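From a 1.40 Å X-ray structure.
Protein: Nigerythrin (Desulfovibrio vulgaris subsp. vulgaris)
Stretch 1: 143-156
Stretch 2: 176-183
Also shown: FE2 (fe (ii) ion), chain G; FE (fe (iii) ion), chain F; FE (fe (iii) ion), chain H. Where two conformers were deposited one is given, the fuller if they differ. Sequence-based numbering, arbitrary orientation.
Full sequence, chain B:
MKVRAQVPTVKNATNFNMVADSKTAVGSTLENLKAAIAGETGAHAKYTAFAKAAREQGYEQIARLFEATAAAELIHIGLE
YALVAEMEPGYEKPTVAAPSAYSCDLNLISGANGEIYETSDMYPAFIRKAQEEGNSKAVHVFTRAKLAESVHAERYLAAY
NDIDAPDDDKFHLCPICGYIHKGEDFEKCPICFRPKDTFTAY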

# COMPACT_ATOMS: atom_id res chain seq x y z
N THR B 143 -3.67 -17.22 -8.72
CA THR B 143 -3.66 -15.98 -9.49
C THR B 143 -4.82 -15.08 -9.08
O THR B 143 -4.64 -13.89 -8.85
N ARG B 144 -6.02 -15.66 -8.99
CA ARG B 144 -7.19 -14.88 -8.60
C ARG B 144 -6.98 -14.25 -7.23
O ARG B 144 -7.25 -13.07 -7.03
N ALA B 145 -6.49 -15.04 -6.27
CA ALA B 145 -6.25 -14.53 -4.93
C ALA B 145 -5.21 -13.42 -4.97
O ALA B 145 -5.42 -12.34 -4.41
N LYS B 146 -4.09 -13.68 -5.64
CA LYS B 146 -2.99 -12.73 -5.76
C LYS B 146 -3.45 -11.37 -6.27
O LYS B 146 -3.06 -10.33 -5.73
N LEU B 147 -4.28 -11.37 -7.30
CA LEU B 147 -4.77 -10.13 -7.89
C LEU B 147 -5.64 -9.34 -6.92
O LEU B 147 -5.57 -8.11 -6.89
N ALA B 148 -6.45 -10.03 -6.15
CA ALA B 148 -7.31 -9.35 -5.19
C ALA B 148 -6.50 -8.75 -4.05
O ALA B 148 -6.83 -7.68 -3.55
N GLU B 149 -5.42 -9.42 -3.65
CA GLU B 149 -4.62 -8.92 -2.53
C GLU B 149 -4.02 -7.55 -2.78
O GLU B 149 -3.97 -6.72 -1.88
N SER B 150 -3.54 -7.29 -4.00
CA SER B 150 -2.97 -5.98 -4.25
C SER B 150 -4.07 -4.92 -4.26
O SER B 150 -3.81 -3.76 -3.94
N VAL B 151 -5.29 -5.31 -4.62
CA VAL B 151 -6.41 -4.37 -4.59
C VAL B 151 -6.71 -4.08 -3.12
O VAL B 151 -6.96 -2.94 -2.75
N HIS B 152 -6.68 -5.11 -2.29
CA HIS B 152 -6.93 -4.93 -0.86
C HIS B 152 -5.89 -3.99 -0.27
O HIS B 152 -6.21 -3.14 0.57
N ALA B 153 -4.64 -4.14 -0.68
CA ALA B 153 -3.57 -3.29 -0.18
C ALA B 153 -3.88 -1.84 -0.52
O ALA B 153 -3.76 -0.96 0.34
N GLU B 154 -4.27 -1.58 -1.76
CA GLU B 154 -4.58 -0.21 -2.16
C GLU B 154 -5.77 0.34 -1.39
O GLU B 154 -5.76 1.49 -0.96
N ARG B 155 -6.80 -0.48 -1.20
CA ARG B 155 -7.98 -0.04 -0.46
C ARG B 155 -7.62 0.33 0.97
O ARG B 155 -8.11 1.32 1.50
N TYR B 156 -6.74 -0.45 1.59
CA TYR B 156 -6.33 -0.16 2.96
C TYR B 156 -5.53 1.14 3.03
O TYR B 156 -5.71 1.93 3.95
N ILE B 176 -17.28 -14.12 -6.75
CA ILE B 176 -16.35 -15.24 -6.89
C ILE B 176 -14.86 -14.96 -6.75
O ILE B 176 -14.04 -15.87 -6.87
N CYS B 177 -14.49 -13.71 -6.51
CA CYS B 177 -13.08 -13.40 -6.29
C CYS B 177 -13.03 -12.32 -5.23
O CYS B 177 -14.07 -11.81 -4.81
N GLY B 178 -11.83 -11.97 -4.79
CA GLY B 178 -11.71 -10.98 -3.74
C GLY B 178 -11.76 -9.52 -4.11
O GLY B 178 -11.53 -8.66 -3.26
N TYR B 179 -12.06 -9.21 -5.36
CA TYR B 179 -12.10 -7.81 -5.77
C TYR B 179 -13.11 -6.99 -4.99
O TYR B 179 -14.25 -7.39 -4.80
N ILE B 180 -12.66 -5.82 -4.54
CA ILE B 180 -13.50 -4.90 -3.79
C ILE B 180 -13.44 -3.54 -4.46
O ILE B 180 -12.36 -3.05 -4.76
N HIS B 181 -14.60 -2.95 -4.69
CA HIS B 181 -14.67 -1.64 -5.29
C HIS B 181 -15.34 -0.68 -4.31
O HIS B 181 -16.31 -1.05 -3.66
N LYS B 182 -14.80 0.53 -4.20
CA LYS B 182 -15.37 1.53 -3.32
C LYS B 182 -16.26 2.43 -4.16
O LYS B 182 -15.79 3.11 -5.06
N GLY B 183 -17.55 2.43 -3.86
CA GLY B 183 -18.46 3.26 -4.63
C GLY B 183 -19.15 2.51 -5.74
O GLY B 183 -18.91 1.32 -5.95

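Stretch 1 is helical throughout, and the face it presents to stretch 2 is set by helical periodicity: the CA-to-CB bonds of R144, A148, V151 and R155 point toward the partner, while H152 starts sideways and brings its ring in. Stretch 2 runs as a loop into the short strand 180-182, whose axis makes an angle of 29° with the helix direction. The two backbones come nearest at A148 and G178, with the CA atoms 4.9 Å apart, and the surface buried, both sides summed, is 457 Å².

That close approach depends on small residues. A148 CB lies 3.5 Å from G178 C, and G178 has no side chain; an ideal CB placed on it would sit 2.8 Å from A148 CB, a clash, and 3.4 Å from H152 CE1, which is tight. One turn earlier there is more room. R144 (chi1 m, chi2 off-well at -143°) lays its aliphatic part beside the loop, with CD 4.4 Å from C177 CB, and its NH1 is hydrogen-bonded elsewhere in the structure. Water 1 ties the two backbones together here, accepting from G178 N at 2.7 Å and donating a weak bond to R144 O at 2.8 Å.

With chi1 m and chi2 at 167°, the H152 ring is oriented so that the two nitrogens serve different partners: ND1 binds the FE2 ion at 2.2 Å, and NE2 donates to G178 O at 2.7 Å with an N-H...acceptor angle of 155°. G178 O lies at the ring edge, near its plane, as such a bond requires. Because ND1 is occupied by the metal, NE2 is the nitrogen left to carry the proton. E149 points away from stretch 2 at its CB, but its m, m side chain curls back so that OE1 reaches FE2 at 2.0 Å and OE2 reaches the chain F iron at 2.0 Å; water 3 binds both ions. The loop therefore buttresses a metal ligand through its backbone carbonyl.

The second iron environment is on the loop itself. C177, chi1 p, binds the chain H iron through SG at 2.3 Å, and the same SG accepts from Y179 N at 3.5 Å.

V151, chi1 t, directs CG1 to 4.0 Å from Y179 CD1 and 3.6 Å from I180 O. Y179 points away at CB, and its t rotamer carries OH to 2.6 Å from H181 ND1, a hydrogen bond within the stretch. I180 (m, t) points toward the helix: its CD1 lies 3.9 Å from H152 CD2, and its CG2 4.1 Å from R155 CD.

R155 is folded rather than extended, with chi2 off-well at -96° and chi3 p. This places K182 CB over one guanidinium face and R155 NH2 3.8 Å from K182 CD. Water 2 accepts from R155 NH1 at 3.2 Å and donates to I180 O at 2.7 Å. K182 itself is extended through chi3, and its end leads away.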

# COMPACT_ATOMS: atom_id res chain seq x y z
CB THR B 143 -3.77 -16.28 -11.00
OG1 THR B 143 -2.54 -16.83 -11.47
CG2 THR B 143 -4.09 -15.01 -11.79
CB ARG B 144 -8.45 -15.76 -8.60
CG ARG B 144 -8.99 -16.08 -9.98
CD ARG B 144 -10.52 -16.11 -10.00
NE ARG B 144 -11.07 -16.32 -11.33
CZ ARG B 144 -10.81 -15.54 -12.38
NH1 ARG B 144 -10.00 -14.49 -12.24
NH2 ARG B 144 -11.34 -15.81 -13.56
CB ALA B 145 -5.78 -15.67 -4.00
CB LYS B 146 -1.91 -13.31 -6.68
CG LYS B 146 -0.72 -12.40 -6.99
CD LYS B 146 -0.97 -11.54 -8.22
CE LYS B 146 0.28 -10.78 -8.64
NZ LYS B 146 0.61 -9.65 -7.72
CB LEU B 147 -5.57 -10.44 -9.16
CG LEU B 147 -4.72 -10.94 -10.32
CD1 LEU B 147 -5.62 -11.52 -11.40
CD2 LEU B 147 -3.86 -9.81 -10.87
CB ALA B 148 -8.36 -10.31 -4.64
CB GLU B 149 -3.51 -9.91 -2.17
CG GLU B 149 -3.96 -11.37 -2.06
CD GLU B 149 -4.99 -11.63 -0.96
OE1 GLU B 149 -5.86 -10.77 -0.71
OE2 GLU B 149 -4.93 -12.73 -0.36
CB SER B 150 -2.16 -5.98 -5.55
OG SER B 150 -2.93 -6.43 -6.65
CB VAL B 151 -7.65 -4.96 -5.29
CG1 VAL B 151 -8.89 -4.15 -4.95
CG2 VAL B 151 -7.44 -4.96 -6.80
CB HIS B 152 -6.85 -6.28 -0.14
CG HIS B 152 -7.89 -7.26 -0.56
ND1 HIS B 152 -7.84 -8.59 -0.22
CD2 HIS B 152 -9.02 -7.10 -1.29
CE1 HIS B 152 -8.89 -9.21 -0.72
NE2 HIS B 152 -9.62 -8.33 -1.37
CB ALA B 153 -2.23 -3.71 -0.78
CB GLU B 154 -4.87 -0.14 -3.66
CG GLU B 154 -5.17 1.27 -4.13
CD GLU B 154 -5.46 1.38 -5.61
OE1 GLU B 154 -5.88 2.47 -6.04
OE2 GLU B 154 -5.28 0.38 -6.33
CB ARG B 155 -9.05 -1.15 -0.46
CG ARG B 155 -9.71 -1.37 -1.82
CD ARG B 155 -11.04 -0.63 -1.93
NE ARG B 155 -10.92 0.81 -1.69
CZ ARG B 155 -10.36 1.67 -2.52
NH1 ARG B 155 -9.84 1.25 -3.67
NH2 ARG B 155 -10.31 2.97 -2.21
CB TYR B 156 -5.50 -1.32 3.52
CG TYR B 156 -6.32 -2.53 3.93
CD1 TYR B 156 -5.77 -3.81 3.88
CD2 TYR B 156 -7.62 -2.38 4.44
CE1 TYR B 156 -6.49 -4.91 4.33
CE2 TYR B 156 -8.34 -3.49 4.89
CZ TYR B 156 -7.77 -4.74 4.84
OH TYR B 156 -8.47 -5.83 5.31
CB ILE B 176 -16.58 -15.97 -8.23
CG1 ILE B 176 -16.32 -15.02 -9.40
CG2 ILE B 176 -18.01 -16.51 -8.28
CD1 ILE B 176 -16.36 -15.71 -10.75
CB CYS B 177 -12.36 -12.99 -7.59
SG CYS B 177 -12.49 -11.27 -8.11
CB TYR B 179 -12.42 -7.69 -7.26
CG TYR B 179 -12.46 -6.26 -7.73
CD1 TYR B 179 -11.29 -5.50 -7.85
CD2 TYR B 179 -13.68 -5.64 -8.04
CE1 TYR B 179 -11.34 -4.17 -8.26
CE2 TYR B 179 -13.73 -4.31 -8.46
CZ TYR B 179 -12.56 -3.58 -8.56
OH TYR B 179 -12.60 -2.27 -8.99
CB ILE B 180 -13.02 -4.75 -2.33
CG1 ILE B 180 -13.21 -6.07 -1.58
CG2 ILE B 180 -13.79 -3.62 -1.64
CD1 ILE B 180 -12.60 -6.09 -0.20
CB HIS B 181 -15.50 -1.66 -6.58
CG HIS B 181 -15.29 -0.46 -7.44
ND1 HIS B 181 -14.31 -0.41 -8.40
CD2 HIS B 181 -15.90 0.75 -7.46
CE1 HIS B 181 -14.31 0.78 -8.97
NE2 HIS B 181 -15.26 1.51 -8.41
CB LYS B 182 -14.27 2.37 -2.66
CG LYS B 182 -14.82 3.47 -1.75
CD LYS B 182 -13.70 4.23 -1.06
CE LYS B 182 -14.24 5.35 -0.18
NZ LYS B 182 -14.87 6.45 -0.97
FE FE2 G . -6.46 -9.86 0.97
FE FE F . -5.29 -13.06 1.62
FE FE H . -14.28 -10.99 -9.51
O HOH W 1 -9.59 -13.25 -5.52
O HOH W 2 -10.68 -1.08 -5.67
O HOH W 3 -5.17 -11.21 2.25